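Long-range contacts in phosphoribosylamine--glycine ligase (PDB 1VKZ), which catalyses the ATP-dependent joining of glycine to 5-phospho-beta-D-ribosylamine, which yields glycinamide ribonucleotide in de novo purine biosynthesis: residues A[357-362]-A[375-380]; A[195-200]-A[274-279]; A[202-207]-A[265-270]. All coordinates share one frame; numbering follows the deposited sequence.

Interaction 1: A[357-362]-A[375-380]; sequences FFAGVA and VLHCMG
Segments 357-362 and 375-380 run antiparallel, with Phe357 and His377 as a hydrogen-bonded pair and Phe358 facing Leu376 as the non-hydrogen-bonded pair beside it. Phe357 N reaches His377 O at 2.9 Å, and the return bond from His377 N to Phe357 O, 2.7 Å, arrives nearly along the C=O axis. Ala359 N still binds Val375 O at 2.9 Å, after which an inverse gamma turn centred on Gly360, closed by Val361 N to Ala359 O, interrupts the strand. Val375 and Leu376 face Leu333 in a classic beta bulge.

The ring of Phe357, with CG beside the backbone N (chi1 -64°), turns its CD2-CE2 side to selenomethionine Met379. That chain, bent at both chi2 and chi3, crosses the Phe357 side chain at about a right angle; its CG lies 3.5 Å from Phe357 CE2, and its SE makes an oblique Met-aromatic contact 4.7 Å from the ring centroid. An alanine here would remove the ring, and Met379 and Trp32 would probably pack more loosely for want of it. On the opposite face Phe358 and Leu376 lie side by side. Past the gamma turn, Val361 CG1 meets Val375 CG1 at 3.7 Å.

His377 ND1, on the Phe357 face, is hydrogen-bonded to Asp330 OD2, a carboxylate that would probably favour a protonated imidazole. Backbone bonds and apolar contacts thus carry this C-domain part of a six-stranded sheet.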
ATOM      1  N   PHE A 357      -6.862   3.553 -14.236  1.00 45.30           N
ATOM      2  CA  PHE A 357      -6.081   2.392 -13.886  1.00 43.76           C
ATOM      3  C   PHE A 357      -7.078   1.333 -13.500  1.00 43.70           C
ATOM      4  O   PHE A 357      -8.001   1.600 -12.766  1.00 43.78           O
ATOM      5  CB  PHE A 357      -5.137   2.690 -12.747  1.00 43.09           C
ATOM      6  CG  PHE A 357      -4.105   3.711 -13.080  1.00 43.64           C
ATOM      7  CD1 PHE A 357      -3.253   3.529 -14.173  1.00 47.63           C
ATOM      8  CD2 PHE A 357      -3.950   4.831 -12.307  1.00 40.36           C
ATOM      9  CE1 PHE A 357      -2.280   4.468 -14.484  1.00 42.02           C
ATOM     10  CE2 PHE A 357      -2.990   5.775 -12.621  1.00 40.60           C
ATOM     11  CZ  PHE A 357      -2.155   5.593 -13.695  1.00 37.84           C
ATOM     12  N   PHE A 358      -6.878   0.134 -14.020  1.00 44.59           N
ATOM     13  CA  PHE A 358      -7.778  -0.971 -13.860  1.00 42.61           C
ATOM     14  C   PHE A 358      -7.260  -1.902 -12.801  1.00 44.27           C
ATOM     15  O   PHE A 358      -6.049  -2.127 -12.671  1.00 46.96           O
ATOM     16  CB  PHE A 358      -7.883  -1.729 -15.170  1.00 43.76           C
ATOM     17  CG  PHE A 358      -8.483  -0.919 -16.286  1.00 46.67           C
ATOM     18  CD1 PHE A 358      -7.691  -0.119 -17.082  1.00 38.90           C
ATOM     19  CD2 PHE A 358      -9.836  -0.983 -16.553  1.00 48.08           C
ATOM     20  CE1 PHE A 358      -8.226   0.625 -18.079  1.00 45.93           C
ATOM     21  CE2 PHE A 358     -10.376  -0.238 -17.574  1.00 50.21           C
ATOM     22  CZ  PHE A 358      -9.566   0.571 -18.333  1.00 42.66           C
ATOM     23  N   ALA A 359      -8.188  -2.477 -12.047  1.00 44.37           N
ATOM     24  CA  ALA A 359      -7.841  -3.430 -10.999  1.00 41.37           C
ATOM     25  C   ALA A 359      -8.758  -4.622 -11.160  1.00 41.78           C
ATOM     26  O   ALA A 359      -8.464  -5.532 -11.950  1.00 43.78           O
ATOM     27  CB  ALA A 359      -8.000  -2.797  -9.636  1.00 40.15           C
ATOM     28  N   GLY A 360      -9.875  -4.622 -10.448  1.00 42.93           N
ATOM     29  CA  GLY A 360     -10.820  -5.738 -10.507  1.00 45.04           C
ATOM     30  C   GLY A 360     -11.675  -5.739 -11.764  1.00 44.56           C
ATOM     31  O   GLY A 360     -12.897  -5.586 -11.689  1.00 45.43           O
ATOM     32  N   VAL A 361     -11.042  -5.925 -12.921  1.00 44.10           N
ATOM     33  CA  VAL A 361     -11.782  -6.072 -14.184  1.00 44.58           C
ATOM     34  C   VAL A 361     -11.367  -7.320 -14.893  1.00 41.96           C
ATOM     35  O   VAL A 361     -10.196  -7.688 -14.843  1.00 40.92           O
ATOM     36  CB  VAL A 361     -11.549  -4.893 -15.146  1.00 47.26           C
ATOM     37  CG1 VAL A 361     -12.048  -3.585 -14.511  1.00 45.26           C
ATOM     38  CG2 VAL A 361     -10.059  -4.815 -15.579  1.00 50.01           C
ATOM     39  N   ALA A 362     -12.333  -7.971 -15.542  1.00 41.73           N
ATOM     40  CA  ALA A 362     -12.079  -9.166 -16.368  1.00 39.32           C
ATOM     41  C   ALA A 362     -12.755  -9.059 -17.715  1.00 38.48           C
ATOM     42  O   ALA A 362     -13.577  -8.189 -17.937  1.00 35.11           O
ATOM     43  CB  ALA A 362     -12.526 -10.391 -15.666  1.00 38.03           C
ATOM     44  N   VAL A 375     -12.626  -1.739  -8.652  1.00 42.84           N
ATOM     45  CA  VAL A 375     -12.765  -2.017 -10.074  1.00 41.87           C
ATOM     46  C   VAL A 375     -11.820  -1.106 -10.832  1.00 41.38           C
ATOM     47  O   VAL A 375     -10.868  -1.565 -11.501  1.00 40.75           O
ATOM     48  CB  VAL A 375     -14.251  -1.849 -10.518  1.00 40.06           C
ATOM     49  CG1 VAL A 375     -14.498  -2.338 -11.961  1.00 42.12           C
ATOM     50  CG2 VAL A 375     -15.128  -2.614  -9.581  1.00 40.50           C
ATOM     51  N   LEU A 376     -12.064   0.185 -10.697  1.00 41.22           N
ATOM     52  CA  LEU A 376     -11.322   1.188 -11.453  1.00 44.48           C
ATOM     53  C   LEU A 376     -10.803   2.314 -10.578  1.00 44.58           C
ATOM     54  O   LEU A 376     -11.431   2.710  -9.598  1.00 45.30           O
ATOM     55  CB  LEU A 376     -12.207   1.828 -12.540  1.00 44.51           C
ATOM     56  CG  LEU A 376     -12.802   0.841 -13.532  1.00 50.69           C
ATOM     57  CD1 LEU A 376     -14.084   1.355 -14.139  1.00 53.50           C
ATOM     58  CD2 LEU A 376     -11.804   0.514 -14.626  1.00 51.91           C
ATOM     59  N   HIS A 377      -9.694   2.885 -11.033  1.00 45.02           N
ATOM     60  CA  HIS A 377      -9.173   4.108 -10.516  1.00 43.67           C
ATOM     61  C   HIS A 377      -9.346   5.162 -11.593  1.00 42.91           C
ATOM     62  O   HIS A 377      -8.745   5.069 -12.645  1.00 42.23           O
ATOM     63  CB  HIS A 377      -7.735   3.869 -10.138  1.00 41.43           C
ATOM     64  CG  HIS A 377      -7.589   2.754  -9.161  1.00 47.10           C
ATOM     65  ND1 HIS A 377      -7.268   2.966  -7.838  1.00 44.99           N
ATOM     66  CD2 HIS A 377      -7.801   1.424  -9.291  1.00 50.11           C
ATOM     67  CE1 HIS A 377      -7.250   1.807  -7.205  1.00 53.69           C
ATOM     68  NE2 HIS A 377      -7.563   0.854  -8.066  1.00 52.69           N
ATOM     69  N   CYS A 378     -10.200   6.158 -11.322  1.00 43.26           N
ATOM     70  CA  CYS A 378     -10.355   7.319 -12.198  1.00 41.98           C
ATOM     71  C   CYS A 378      -9.437   8.484 -11.799  1.00 42.59           C
ATOM     72  O   CYS A 378      -9.511   9.004 -10.688  1.00 40.26           O
ATOM     73  CB  CYS A 378     -11.793   7.758 -12.208  1.00 41.38           C
ATOM     74  SG  CYS A 378     -12.854   6.550 -13.020  1.00 43.01           S
HETATM   75  N   MSE A 379      -8.527   8.854 -12.691  1.00 43.36           N
HETATM   76  CA  MSE A 379      -7.527   9.874 -12.370  1.00 45.27           C
HETATM   77  C   MSE A 379      -7.953  11.228 -12.931  1.00 44.81           C
HETATM   78  O   MSE A 379      -8.450  11.322 -14.049  1.00 44.39           O
HETATM   79  CB  MSE A 379      -6.131   9.522 -12.927  1.00 45.30           C
HETATM   80  CG  MSE A 379      -5.628   8.096 -12.632  1.00 51.23           C
HETATM   81 SE   MSE A 379      -5.456   7.700 -10.710  1.00 60.70          SE
HETATM   82  CE  MSE A 379      -6.947   6.919 -10.473  1.00 68.23           C
ATOM     83  N   GLY A 380      -7.749  12.261 -12.118  1.00 45.18           N
ATOM     84  CA  GLY A 380      -7.848  13.622 -12.536  1.00 44.11           C
ATOM     85  C   GLY A 380      -6.501  14.245 -12.316  1.00 44.83           C
ATOM     86  O   GLY A 380      -5.798  13.862 -11.399  1.00 42.93           O
TER

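Interaction 2: A[195-200]-A[274-279]; sequences NELSAM and LMLHDG
This is an antiparallel strand pairing at the centre of a four-stranded antiparallel sheet of the ATP-grasp domain, where strands 195-204 and 269-277 lie between 207-210 and 280-287. The short strand axes approach to 4.5 Å at 137°, a strongly twisted pair. Two hydrogen-bonded pairs, Asn195 with Leu276 and Leu197 with Leu274, flank the non-hydrogen-bonded pair Glu196 and Met275. Leu274 N to Leu197 O is very short at 2.5 Å and nearly along the C=O axis, whereas Leu197 N sits well above the carbonyl plane of Leu274 O. Asn195 N to Leu276 O is the longest, 3.3 Å.

Leu197, Leu274 and Leu276 share a face partly covered by helix 242-261. Leu197, its CG anti to the backbone N, sends CD2 obliquely across to Leu276 CD1 at 3.8 Å; Ala199 CB touches Leu274 CD1 at 3.7 Å. On the other face the extended Glu196 crosses selenomethionine Met275 at about a right angle. Bends at chi2 (59°) and chi3 bring Met275 SE back over the opposing backbone, 3.5 Å from Asn195 C.

Residues 195-198 belong to the predicted ATP-binding region, and the side chain of Glu196 comes within about 6 Å of that of Glu285, a predicted Mg(2+) ligand. The pairing therefore separates a largely leucine face, with exposed Asn195 at its end, from one whose carboxylate probably adds to the negative potential near the predicted metal site.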
ATOM      1  N   ASN A 195      -2.588  12.995  13.816  1.00 47.43           N
ATOM      2  CA  ASN A 195      -2.949  12.880  12.414  1.00 45.38           C
ATOM      3  C   ASN A 195      -2.089  11.813  11.755  1.00 43.87           C
ATOM      4  O   ASN A 195      -0.874  11.857  11.825  1.00 41.13           O
ATOM      5  CB  ASN A 195      -2.735  14.212  11.723  1.00 47.00           C
ATOM      6  CG  ASN A 195      -3.279  15.375  12.537  1.00 49.19           C
ATOM      7  OD1 ASN A 195      -4.299  15.249  13.218  1.00 51.97           O
ATOM      8  ND2 ASN A 195      -2.585  16.505  12.487  1.00 48.98           N
ATOM      9  N   GLU A 196      -2.747  10.850  11.130  1.00 43.78           N
ATOM     10  CA  GLU A 196      -2.088   9.749  10.497  1.00 44.99           C
ATOM     11  C   GLU A 196      -1.532  10.201   9.162  1.00 43.72           C
ATOM     12  O   GLU A 196      -2.054  11.123   8.557  1.00 41.78           O
ATOM     13  CB  GLU A 196      -3.041   8.553  10.325  1.00 44.52           C
ATOM     14  CG  GLU A 196      -2.275   7.256  10.047  1.00 52.91           C
ATOM     15  CD  GLU A 196      -3.133   6.009  10.045  1.00 52.36           C
ATOM     16  OE1 GLU A 196      -3.961   5.844  10.978  1.00 65.25           O
ATOM     17  OE2 GLU A 196      -2.937   5.185   9.123  1.00 65.40           O
ATOM     18  N   LEU A 197      -0.466   9.534   8.726  1.00 43.95           N
ATOM     19  CA  LEU A 197       0.298   9.926   7.546  1.00 45.48           C
ATOM     20  C   LEU A 197       1.196   8.784   7.055  1.00 43.72           C
ATOM     21  O   LEU A 197       1.757   8.040   7.828  1.00 39.21           O
ATOM     22  CB  LEU A 197       1.169  11.123   7.894  1.00 46.63           C
ATOM     23  CG  LEU A 197       2.137  11.663   6.847  1.00 49.37           C
ATOM     24  CD1 LEU A 197       1.398  12.290   5.640  1.00 54.50           C
ATOM     25  CD2 LEU A 197       3.054  12.678   7.517  1.00 49.29           C
ATOM     26  N   SER A 198       1.337   8.662   5.751  1.00 44.97           N
ATOM     27  CA  SER A 198       2.136   7.601   5.195  1.00 47.45           C
ATOM     28  C   SER A 198       3.353   8.239   4.585  1.00 47.26           C
ATOM     29  O   SER A 198       3.287   9.373   4.120  1.00 49.54           O
ATOM     30  CB  SER A 198       1.359   6.806   4.138  1.00 50.11           C
ATOM     31  OG  SER A 198       1.397   7.423   2.856  1.00 58.17           O
ATOM     32  N   ALA A 199       4.469   7.522   4.608  1.00 45.65           N
ATOM     33  CA  ALA A 199       5.632   7.933   3.876  1.00 43.15           C
ATOM     34  C   ALA A 199       6.206   6.726   3.116  1.00 41.32           C
ATOM     35  O   ALA A 199       6.232   5.639   3.618  1.00 39.37           O
ATOM     36  CB  ALA A 199       6.607   8.547   4.807  1.00 41.94           C
HETATM   37  N   MSE A 200       6.633   6.952   1.889  1.00 41.42           N
HETATM   38  CA  MSE A 200       7.057   5.911   0.978  1.00 44.67           C
HETATM   39  C   MSE A 200       8.374   6.289   0.355  1.00 42.17           C
HETATM   40  O   MSE A 200       8.617   7.432  -0.021  1.00 41.16           O
HETATM   41  CB  MSE A 200       6.037   5.735  -0.159  1.00 43.04           C
HETATM   42  CG  MSE A 200       5.127   4.529  -0.026  1.00 53.67           C
HETATM   43 SE   MSE A 200       3.349   4.833  -0.879  1.00 57.86          SE
HETATM   44  CE  MSE A 200       2.593   5.875   0.713  1.00 57.70           C
ATOM     45  N   LEU A 274       2.569   6.334   9.442  1.00 46.53           N
ATOM     46  CA  LEU A 274       3.011   7.166  10.558  1.00 45.79           C
ATOM     47  C   LEU A 274       1.834   7.795  11.268  1.00 45.11           C
ATOM     48  O   LEU A 274       0.713   7.756  10.807  1.00 47.78           O
ATOM     49  CB  LEU A 274       3.947   8.254  10.081  1.00 44.03           C
ATOM     50  CG  LEU A 274       5.188   7.733   9.347  1.00 46.80           C
ATOM     51  CD1 LEU A 274       5.796   8.815   8.426  1.00 40.96           C
ATOM     52  CD2 LEU A 274       6.220   7.223  10.336  1.00 43.33           C
HETATM   53  N   MSE A 275       2.132   8.341  12.433  1.00 45.94           N
HETATM   54  CA  MSE A 275       1.214   9.085  13.252  1.00 42.81           C
HETATM   55  C   MSE A 275       2.015  10.289  13.751  1.00 41.53           C
HETATM   56  O   MSE A 275       3.016  10.127  14.453  1.00 37.49           O
HETATM   57  CB  MSE A 275       0.766   8.227  14.439  1.00 43.31           C
HETATM   58  CG  MSE A 275      -0.261   8.893  15.320  1.00 46.78           C
HETATM   59 SE   MSE A 275      -1.849   9.345  14.282  1.00 61.03          SE
HETATM   60  CE  MSE A 275      -2.827   7.571  14.457  1.00 58.65           C
ATOM     61  N   LEU A 276       1.583  11.489  13.385  1.00 41.65           N
ATOM     62  CA  LEU A 276       2.206  12.688  13.899  1.00 43.51           C
ATOM     63  C   LEU A 276       1.540  12.938  15.210  1.00 42.55           C
ATOM     64  O   LEU A 276       0.346  13.132  15.255  1.00 42.33           O
ATOM     65  CB  LEU A 276       2.036  13.874  12.937  1.00 44.53           C
ATOM     66  CG  LEU A 276       2.647  13.601  11.543  1.00 51.48           C
ATOM     67  CD1 LEU A 276       2.355  14.743  10.576  1.00 52.98           C
ATOM     68  CD2 LEU A 276       4.175  13.316  11.606  1.00 53.89           C
ATOM     69  N   HIS A 277       2.330  12.875  16.270  1.00 43.43           N
ATOM     70  CA  HIS A 277       1.858  12.972  17.628  1.00 42.68           C
ATOM     71  C   HIS A 277       2.822  13.858  18.399  1.00 45.24           C
ATOM     72  O   HIS A 277       4.014  13.592  18.439  1.00 45.66           O
ATOM     73  CB  HIS A 277       1.791  11.581  18.225  1.00 43.26           C
ATOM     74  CG  HIS A 277       1.535  11.563  19.692  1.00 44.62           C
ATOM     75  ND1 HIS A 277       0.384  12.075  20.255  1.00 49.96           N
ATOM     76  CD2 HIS A 277       2.281  11.088  20.717  1.00 45.68           C
ATOM     77  CE1 HIS A 277       0.437  11.926  21.566  1.00 47.89           C
ATOM     78  NE2 HIS A 277       1.571  11.318  21.872  1.00 49.49           N
ATOM     79  N   ASP A 278       2.299  14.920  18.998  1.00 49.64           N
ATOM     80  CA  ASP A 278       3.109  15.886  19.743  1.00 51.99           C
ATOM     81  C   ASP A 278       4.402  16.292  19.000  1.00 52.34           C
ATOM     82  O   ASP A 278       5.498  16.225  19.558  1.00 52.88           O
ATOM     83  CB  ASP A 278       3.399  15.357  21.164  1.00 54.15           C
ATOM     84  CG  ASP A 278       2.190  15.488  22.099  1.00 55.57           C
ATOM     85  OD1 ASP A 278       1.773  16.630  22.379  1.00 55.81           O
ATOM     86  OD2 ASP A 278       1.592  14.507  22.595  1.00 60.10           O
ATOM     87  N   GLY A 279       4.249  16.702  17.735  1.00 52.30           N
ATOM     88  CA  GLY A 279       5.361  17.201  16.916  1.00 51.32           C
ATOM     89  C   GLY A 279       6.233  16.137  16.247  1.00 50.77           C
ATOM     90  O   GLY A 279       7.065  16.456  15.401  1.00 50.65           O
TER

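Interaction 3: A[202-207]-A[265-270]; sequences VVNGRN and AYRGFL
Backbone hydrogen bonds set the antiparallel register. Val203 and Gly268 form the hydrogen-bonded pair: Val203 N gives to Gly268 O at 2.8 Å, nearly along the C=O axis, and Gly268 N returns to Val203 O at 3.0 Å from above the carbonyl plane. Gly205 N bonds Tyr266 O at 2.6 Å. A water accepts from Tyr266 N and gives a weak bond to Gly205 O, continuing the link past the strand end.

Apolar contacts gather round Val203, its CG1 anti to the backbone N. The Val203 and Tyr266 side chains cross at about a right angle, with Val203 CG1 3.4 Å from Tyr266 CD1, while Val203 CG2 meets Leu270 CB at 3.9 Å; Leu256 of helix 242-261 touches both Val203 and Tyr266. On the other face Val202 CG2 lies alongside Phe269, 4.1 Å from CE1, and that ring meets Phe94 edge-to-face.

Of the polar groups, Tyr266 OH donates a very short bond, 2.4 Å, to Phe269 O, tying its ring across the corner at Gly268. Asn204 OD1 lies near the guanidinium edge of Arg267, the two planes 89° apart, but Arg267 hydrogen-bonds through NH2 to Tyr314 O.

At phi 129° and psi -139° a CB on Gly268 would press on Arg267 O, which favours glycine. Beside the type II' hairpin turn 204-207, this pairing ends the two central strands of an ATP-grasp sheet at that corner.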
ATOM      1  N   VAL A 202      11.671   4.820  -2.391  1.00 42.76           N
ATOM      2  CA  VAL A 202      12.474   3.896  -3.191  1.00 42.24           C
ATOM      3  C   VAL A 202      13.805   3.814  -2.483  1.00 41.00           C
ATOM      4  O   VAL A 202      14.372   4.829  -2.109  1.00 43.43           O
ATOM      5  CB  VAL A 202      12.676   4.370  -4.653  1.00 41.30           C
ATOM      6  CG1 VAL A 202      13.232   3.253  -5.482  1.00 37.95           C
ATOM      7  CG2 VAL A 202      11.362   4.833  -5.272  1.00 45.76           C
ATOM      8  N   VAL A 203      14.284   2.596  -2.317  1.00 40.32           N
ATOM      9  CA  VAL A 203      15.364   2.267  -1.411  1.00 41.47           C
ATOM     10  C   VAL A 203      16.383   1.310  -2.074  1.00 41.88           C
ATOM     11  O   VAL A 203      16.003   0.372  -2.784  1.00 36.07           O
ATOM     12  CB  VAL A 203      14.833   1.585  -0.147  1.00 42.29           C
ATOM     13  CG1 VAL A 203      15.999   1.122   0.728  1.00 42.79           C
ATOM     14  CG2 VAL A 203      13.908   2.509   0.638  1.00 44.35           C
ATOM     15  N   ASN A 204      17.669   1.582  -1.831  1.00 44.69           N
ATOM     16  CA  ASN A 204      18.798   0.688  -2.176  1.00 44.42           C
ATOM     17  C   ASN A 204      19.772   0.757  -1.041  1.00 43.43           C
ATOM     18  O   ASN A 204      20.503   1.729  -0.910  1.00 44.36           O
ATOM     19  CB  ASN A 204      19.508   1.120  -3.483  1.00 45.18           C
ATOM     20  CG  ASN A 204      20.769   0.266  -3.811  1.00 50.12           C
ATOM     21  OD1 ASN A 204      20.879  -0.924  -3.463  1.00 56.10           O
ATOM     22  ND2 ASN A 204      21.705   0.883  -4.515  1.00 57.96           N
ATOM     23  N   GLY A 205      19.756  -0.276  -0.209  1.00 44.10           N
ATOM     24  CA  GLY A 205      20.627  -0.366   0.940  1.00 43.01           C
ATOM     25  C   GLY A 205      20.328   0.789   1.844  1.00 43.84           C
ATOM     26  O   GLY A 205      19.231   0.854   2.372  1.00 45.49           O
ATOM     27  N   ARG A 206      21.282   1.714   1.994  1.00 42.46           N
ATOM     28  CA  ARG A 206      21.121   2.872   2.873  1.00 41.35           C
ATOM     29  C   ARG A 206      20.682   4.133   2.149  1.00 44.71           C
ATOM     30  O   ARG A 206      20.311   5.110   2.789  1.00 46.57           O
ATOM     31  CB  ARG A 206      22.414   3.144   3.628  1.00 42.13           C
ATOM     32  CG  ARG A 206      22.698   2.131   4.714  1.00 35.76           C
ATOM     33  CD  ARG A 206      21.983   2.397   6.023  1.00 47.04           C
ATOM     34  NE  ARG A 206      22.626   3.404   6.877  1.00 44.45           N
ATOM     35  CZ  ARG A 206      23.750   3.216   7.557  1.00 54.18           C
ATOM     36  NH1 ARG A 206      24.396   2.062   7.473  1.00 63.77           N
ATOM     37  NH2 ARG A 206      24.257   4.193   8.309  1.00 53.42           N
ATOM     38  N   ASN A 207      20.704   4.102   0.821  1.00 47.09           N
ATOM     39  CA  ASN A 207      20.187   5.181   0.011  1.00 47.09           C
ATOM     40  C   ASN A 207      18.698   5.048  -0.168  1.00 47.77           C
ATOM     41  O   ASN A 207      18.213   3.942  -0.347  1.00 49.75           O
ATOM     42  CB  ASN A 207      20.856   5.126  -1.338  1.00 47.51           C
ATOM     43  CG  ASN A 207      22.326   5.120  -1.206  1.00 48.02           C
ATOM     44  OD1 ASN A 207      22.852   5.848  -0.373  1.00 41.30           O
ATOM     45  ND2 ASN A 207      23.013   4.263  -1.972  1.00 53.85           N
ATOM     46  N   ALA A 265      20.382  -6.169   3.251  1.00 43.52           N
ATOM     47  CA  ALA A 265      20.303  -4.892   2.543  1.00 44.89           C
ATOM     48  C   ALA A 265      18.927  -4.751   1.959  1.00 46.38           C
ATOM     49  O   ALA A 265      18.450  -5.631   1.286  1.00 48.85           O
ATOM     50  CB  ALA A 265      21.338  -4.807   1.434  1.00 48.08           C
ATOM     51  N   TYR A 266      18.288  -3.619   2.218  1.00 50.39           N
ATOM     52  CA  TYR A 266      16.932  -3.373   1.750  1.00 49.53           C
ATOM     53  C   TYR A 266      17.006  -2.836   0.352  1.00 49.38           C
ATOM     54  O   TYR A 266      17.686  -1.853   0.102  1.00 48.04           O
ATOM     55  CB  TYR A 266      16.232  -2.366   2.626  1.00 45.40           C
ATOM     56  CG  TYR A 266      14.763  -2.330   2.415  1.00 46.86           C
ATOM     57  CD1 TYR A 266      14.199  -1.765   1.267  1.00 52.33           C
ATOM     58  CD2 TYR A 266      13.904  -2.807   3.380  1.00 51.76           C
ATOM     59  CE1 TYR A 266      12.805  -1.713   1.096  1.00 42.40           C
ATOM     60  CE2 TYR A 266      12.537  -2.762   3.207  1.00 49.86           C
ATOM     61  CZ  TYR A 266      12.009  -2.221   2.066  1.00 41.82           C
ATOM     62  OH  TYR A 266      10.663  -2.210   1.940  1.00 48.07           O
ATOM     63  N   ARG A 267      16.299  -3.513  -0.547  1.00 49.67           N
ATOM     64  CA  ARG A 267      16.188  -3.119  -1.936  1.00 48.85           C
ATOM     65  C   ARG A 267      14.716  -3.087  -2.207  1.00 46.62           C
ATOM     66  O   ARG A 267      14.024  -4.047  -1.887  1.00 44.93           O
ATOM     67  CB  ARG A 267      16.828  -4.184  -2.827  1.00 48.92           C
ATOM     68  CG  ARG A 267      18.199  -4.690  -2.348  1.00 51.02           C
ATOM     69  CD  ARG A 267      19.098  -5.177  -3.474  1.00 49.49           C
ATOM     70  NE  ARG A 267      19.401  -4.038  -4.340  1.00 54.10           N
ATOM     71  CZ  ARG A 267      19.045  -3.899  -5.607  1.00 46.27           C
ATOM     72  NH1 ARG A 267      18.388  -4.838  -6.275  1.00 48.82           N
ATOM     73  NH2 ARG A 267      19.375  -2.793  -6.225  1.00 55.07           N
ATOM     74  N   GLY A 268      14.229  -2.007  -2.801  1.00 44.16           N
ATOM     75  CA  GLY A 268      12.827  -1.943  -3.197  1.00 42.45           C
ATOM     76  C   GLY A 268      12.107  -0.711  -2.726  1.00 40.50           C
ATOM     77  O   GLY A 268      12.636   0.372  -2.768  1.00 40.97           O
ATOM     78  N   PHE A 269      10.875  -0.885  -2.290  1.00 40.83           N
ATOM     79  CA  PHE A 269      10.058   0.215  -1.839  1.00 41.00           C
ATOM     80  C   PHE A 269       9.805  -0.005  -0.366  1.00 41.60           C
ATOM     81  O   PHE A 269       9.523  -1.135   0.062  1.00 42.14           O
ATOM     82  CB  PHE A 269       8.709   0.239  -2.584  1.00 38.98           C
ATOM     83  CG  PHE A 269       8.840   0.243  -4.053  1.00 38.34           C
ATOM     84  CD1 PHE A 269       9.091   1.400  -4.717  1.00 36.45           C
ATOM     85  CD2 PHE A 269       8.755  -0.921  -4.771  1.00 26.71           C
ATOM     86  CE1 PHE A 269       9.217   1.408  -6.038  1.00 29.29           C
ATOM     87  CE2 PHE A 269       8.906  -0.913  -6.088  1.00 34.38           C
ATOM     88  CZ  PHE A 269       9.133   0.255  -6.734  1.00 39.99           C
ATOM     89  N   LEU A 270       9.841   1.072   0.403  1.00 44.72           N
ATOM     90  CA  LEU A 270       9.566   0.986   1.841  1.00 43.48           C
ATOM     91  C   LEU A 270       8.509   1.995   2.189  1.00 42.75           C
ATOM     92  O   LEU A 270       8.661   3.183   1.945  1.00 45.28           O
ATOM     93  CB  LEU A 270      10.830   1.245   2.658  1.00 43.53           C
ATOM     94  CG  LEU A 270      10.596   1.336   4.177  1.00 44.83           C
ATOM     95  CD1 LEU A 270       9.883   0.072   4.734  1.00 46.39           C
ATOM     96  CD2 LEU A 270      11.894   1.576   4.876  1.00 44.50           C
TER
HETATM   97  O   HOH W   1      19.787  -1.466   4.006  1.00 43.91           O

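Overall arrangement
Interactions 2 and 3 use the same two strands, 195-204 and 269-277, interaction 3 extending into the residues just before 269-277; their centres are 21 Å apart, and they touch where Met200 CB packs on Leu270 O. Interaction 1 belongs to the C-domain part of a six-stranded sheet, on the opposite side of the chain's centre, with nearest atoms about 13 Å from interaction 2 and about 14 Å from interaction 3. Interactions 1 and 3 are buried and rich in aromatic packing, whereas interaction 2 is partly exposed and has an acidic side chain close to the predicted metal site. Glycines shape the breaks in interactions 1 and 3; the pairing in interaction 2 involves none.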